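Local coordinates for pectate lyase (Bacillus, PDB 3VMW), which cleaves the pectate chain by beta-elimination, as a secreted polysaccharide lyase of family 1, and is captured here with trigalacturonate bound, at the alpha-D-galactopyranuronic acid site. Coordinates in Å, arbitrary orientation; residue numbers count along the deposited sequence, not the author numbering.

The alpha-D-galactopyranuronic acid site. Residues 205-207, 210, 212, 228, 234, 256, 262, 269. With ADA (alpha-D-galactopyranuronic acid), chain B; ADA (alpha-D-galactopyranuronic acid), chain C; ADA (alpha-D-galactopyranuronic acid), chain D.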
loop_
_atom_site.group_PDB
_atom_site.type_symbol
_atom_site.label_atom_id
_atom_site.label_comp_id
_atom_site.label_asym_id
_atom_site.label_seq_id
_atom_site.Cartn_x
_atom_site.Cartn_y
_atom_site.Cartn_z
ATOM N N ASN A 205 9.906 -9.031 6.353
ATOM C CA ASN A 205 10.255 -10.383 5.918
ATOM C C ASN A 205 10.030 -10.604 4.432
ATOM O O ASN A 205 10.939 -11.082 3.728
ATOM C CB ASN A 205 9.506 -11.446 6.711
ATOM C CG ASN A 205 10.017 -12.844 6.428
ATOM O OD1 ASN A 205 9.248 -13.738 6.033
ATOM N ND2 ASN A 205 11.298 -13.049 6.634
ATOM N N SER A 206 8.823 -10.303 3.958
ATOM C CA SER A 206 8.477 -10.612 2.587
ATOM C C SER A 206 7.331 -9.733 2.079
ATOM O O SER A 206 6.793 -8.879 2.790
ATOM C CB SER A 206 8.080 -12.111 2.465
ATOM O OG SER A 206 6.812 -12.322 3.112
ATOM N N ARG A 207 6.986 -9.957 0.822
ATOM C CA ARG A 207 5.881 -9.299 0.145
ATOM C C ARG A 207 6.083 -7.812 -0.029
ATOM O O ARG A 207 5.336 -7.009 0.552
ATOM C CB ARG A 207 4.543 -9.562 0.876
ATOM C CG ARG A 207 4.208 -11.043 0.953
ATOM C CD ARG A 207 2.750 -11.212 1.483
ATOM N NE ARG A 207 2.369 -12.615 1.540
ATOM C CZ ARG A 207 1.149 -13.021 1.886
ATOM N NH1 ARG A 207 0.243 -12.115 2.230
ATOM N NH2 ARG A 207 0.845 -14.312 1.888
ATOM N N LEU A 210 3.992 -8.606 -2.841
ATOM C CA LEU A 210 3.622 -9.826 -3.554
ATOM C C LEU A 210 2.644 -9.408 -4.660
ATOM O O LEU A 210 1.533 -8.940 -4.364
ATOM C CB LEU A 210 2.927 -10.768 -2.594
ATOM C CG LEU A 210 2.555 -12.207 -3.057
ATOM C CD1 LEU A 210 1.950 -13.006 -1.886
ATOM C CD2 LEU A 210 1.551 -12.147 -4.163
ATOM N N ARG A 212 0.380 -10.445 -7.966
ATOM C CA ARG A 212 -0.215 -11.379 -8.934
ATOM C C ARG A 212 -0.917 -10.572 -10.030
ATOM O O ARG A 212 -1.645 -9.620 -9.721
ATOM C CB ARG A 212 -1.267 -12.257 -8.248
ATOM C CG ARG A 212 -0.755 -13.175 -7.120
ATOM C CD ARG A 212 -1.970 -13.960 -6.581
ATOM N NE ARG A 212 -1.638 -15.126 -5.763
ATOM C CZ ARG A 212 -1.446 -15.117 -4.453
ATOM N NH1 ARG A 212 -1.531 -13.981 -3.764
ATOM N NH2 ARG A 212 -1.190 -16.268 -3.827
ATOM N N ASP A 228 13.681 -11.972 3.784
ATOM C CA ASP A 228 13.537 -13.137 2.883
ATOM C C ASP A 228 13.522 -12.748 1.415
ATOM O O ASP A 228 14.475 -13.048 0.697
ATOM C CB ASP A 228 12.308 -13.977 3.255
ATOM C CG ASP A 228 12.484 -15.441 2.898
ATOM O OD1 ASP A 228 13.485 -16.046 3.322
ATOM O OD2 ASP A 228 11.646 -15.970 2.157
ATOM N N ARG A 234 4.293 -12.580 -9.941
ATOM C CA ARG A 234 3.680 -13.894 -10.175
ATOM C C ARG A 234 2.583 -13.843 -11.229
ATOM O O ARG A 234 1.974 -12.788 -11.464
ATOM C CB ARG A 234 3.071 -14.393 -8.860
ATOM C CG ARG A 234 4.126 -14.779 -7.830
ATOM C CD ARG A 234 3.607 -14.602 -6.406
ATOM N NE ARG A 234 2.772 -15.737 -5.976
ATOM C CZ ARG A 234 2.723 -16.190 -4.722
ATOM N NH1 ARG A 234 1.966 -17.240 -4.413
ATOM N NH2 ARG A 234 3.433 -15.579 -3.767
ATOM N N PRO A 256 12.826 -22.809 -2.323
ATOM C CA PRO A 256 12.623 -24.259 -2.434
ATOM C C PRO A 256 11.452 -24.621 -3.333
ATOM O O PRO A 256 11.301 -25.794 -3.684
ATOM C CB PRO A 256 12.368 -24.705 -0.988
ATOM C CG PRO A 256 11.871 -23.476 -0.299
ATOM C CD PRO A 256 12.549 -22.303 -0.968
ATOM N N LYS A 262 16.602 -15.876 -3.685
ATOM C CA LYS A 262 15.823 -14.922 -2.924
ATOM C C LYS A 262 16.514 -13.569 -2.793
ATOM O O LYS A 262 17.596 -13.454 -2.210
ATOM C CB LYS A 262 15.437 -15.497 -1.550
ATOM C CG LYS A 262 14.363 -16.600 -1.678
ATOM C CD LYS A 262 14.010 -17.174 -0.299
ATOM C CE LYS A 262 12.802 -18.114 -0.387
ATOM N NZ LYS A 262 12.395 -18.551 0.965
ATOM N N TYR A 269 7.938 -18.613 -3.755
ATOM C CA TYR A 269 6.888 -19.167 -2.894
ATOM C C TYR A 269 5.760 -19.956 -3.569
ATOM O O TYR A 269 5.317 -20.984 -3.053
ATOM C CB TYR A 269 6.245 -18.049 -2.106
ATOM C CG TYR A 269 7.204 -17.256 -1.266
ATOM C CD1 TYR A 269 8.269 -17.858 -0.592
ATOM C CD2 TYR A 269 7.033 -15.895 -1.133
ATOM C CE1 TYR A 269 9.159 -17.062 0.212
ATOM C CE2 TYR A 269 7.894 -15.116 -0.375
ATOM C CZ TYR A 269 8.937 -15.694 0.299
ATOM O OH TYR A 269 9.738 -14.866 1.044
HETATM C C1 ADA B . 11.929 -19.035 4.216
HETATM C C2 ADA B . 10.923 -18.686 5.255
HETATM C C3 ADA B . 9.957 -19.759 5.501
HETATM C C4 ADA B . 9.359 -20.307 4.290
HETATM C C5 ADA B . 10.424 -20.639 3.280
HETATM C C6 ADA B . 9.839 -20.974 1.999
HETATM O O2 ADA B . 11.663 -18.368 6.414
HETATM O O3 ADA B . 8.942 -19.304 6.427
HETATM O O4 ADA B . 8.390 -19.394 3.669
HETATM O O5 ADA B . 11.294 -19.529 3.046
HETATM O O6B ADA B . 10.202 -20.376 0.958
HETATM O O6A ADA B . 8.952 -21.840 1.970
HETATM C C1 ADA C . 7.088 -19.346 4.215
HETATM C C2 ADA C . 6.107 -20.006 3.273
HETATM C C3 ADA C . 5.940 -19.194 2.036
HETATM C C4 ADA C . 5.493 -17.846 2.336
HETATM C C5 ADA C . 6.508 -17.201 3.226
HETATM C C6 ADA C . 6.150 -15.840 3.630
HETATM O O2 ADA C . 6.543 -21.311 2.980
HETATM O O3 ADA C . 5.103 -19.882 1.092
HETATM O O4 ADA C . 4.197 -17.889 3.012
HETATM O O5 ADA C . 6.706 -18.013 4.468
HETATM O O6B ADA C . 5.976 -14.932 2.787
HETATM O O6A ADA C . 6.027 -15.584 4.859
HETATM C C1 ADA D . 3.278 -16.873 2.755
HETATM C C2 ADA D . 1.952 -17.353 3.330
HETATM C C3 ADA D . 1.379 -18.466 2.521
HETATM C C4 ADA D . 1.261 -18.176 1.113
HETATM C C5 ADA D . 2.581 -17.663 0.547
HETATM C C6 ADA D . 2.546 -17.209 -0.837
HETATM O O2 ADA D . 2.243 -17.790 4.623
HETATM O O3 ADA D . 0.060 -18.767 3.056
HETATM O O4 ADA D . 0.276 -17.152 0.961
HETATM O O5 ADA D . 3.166 -16.577 1.382
HETATM O O6B ADA D . 2.006 -17.921 -1.723
HETATM O O6A ADA D . 3.133 -16.127 -1.176
HETATM O O HOH W 1 4.480 -14.325 0.437
HETATM O O HOH W 2 6.445 -13.029 5.733
HETATM O O HOH W 3 6.084 -21.795 -0.625
#
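Phi is positive at Arg207 (65°) and Tyr269 (75°), two residues that face the trigalacturonate, while Ser206 and Arg234 keep extended strand conformations. Tyr269 lies beneath the middle sugar: one ring face carries ADA (chain C), whose C4 sits 4.0 Å from CG, shifted toward the rim. The ring's edge points in plane at the ADA (chain B) carboxylate, and OH donates to the anti lone pair of Asp228 OD2 at 2.5 Å. The syn lone pair of that oxygen takes Lys262 NZ, so Asp228 fixes both groups. Extended beyond CG, Lys262 comes tip-first to ADA (chain B), its NZ salt-bridged to carboxylate O6B at 2.9 Å and close to ring O5. An alanine in place of Tyr269 would remove the platform under the middle sugar and one donor to Asp228, and would probably loosen both the saccharide and Lys262. At the other end Arg234, bent at chi3 (81°), meets the ADA (chain D) carboxylate end-on and nearly coplanar, NH1 to O6B at 2.8 Å and NH2 to O6A at 2.7 Å; its CZ lies over the rim of one face of Arg212, whose like charge may strengthen the field on the carboxylate. Arg207, the family's catalytic base, and Arg212 open and close the RxPxxR motif. Arg207 NH2 donates in plane and nearly straight to ring O5 of chain D at 3.3 Å, the O4 hydroxyl close by. Its NE holds water 1, which also touches the chain C and D carboxylates. Ser206 OG donates to chain C O6B at 2.8 Å and shares with Asn205 OD1 water 2, which reaches O6A. The cleft flanks the parallel beta-helix, between strands 204-206, 210-212 and 231-234 and the loops bearing Pro256, Lys262 and Tyr269.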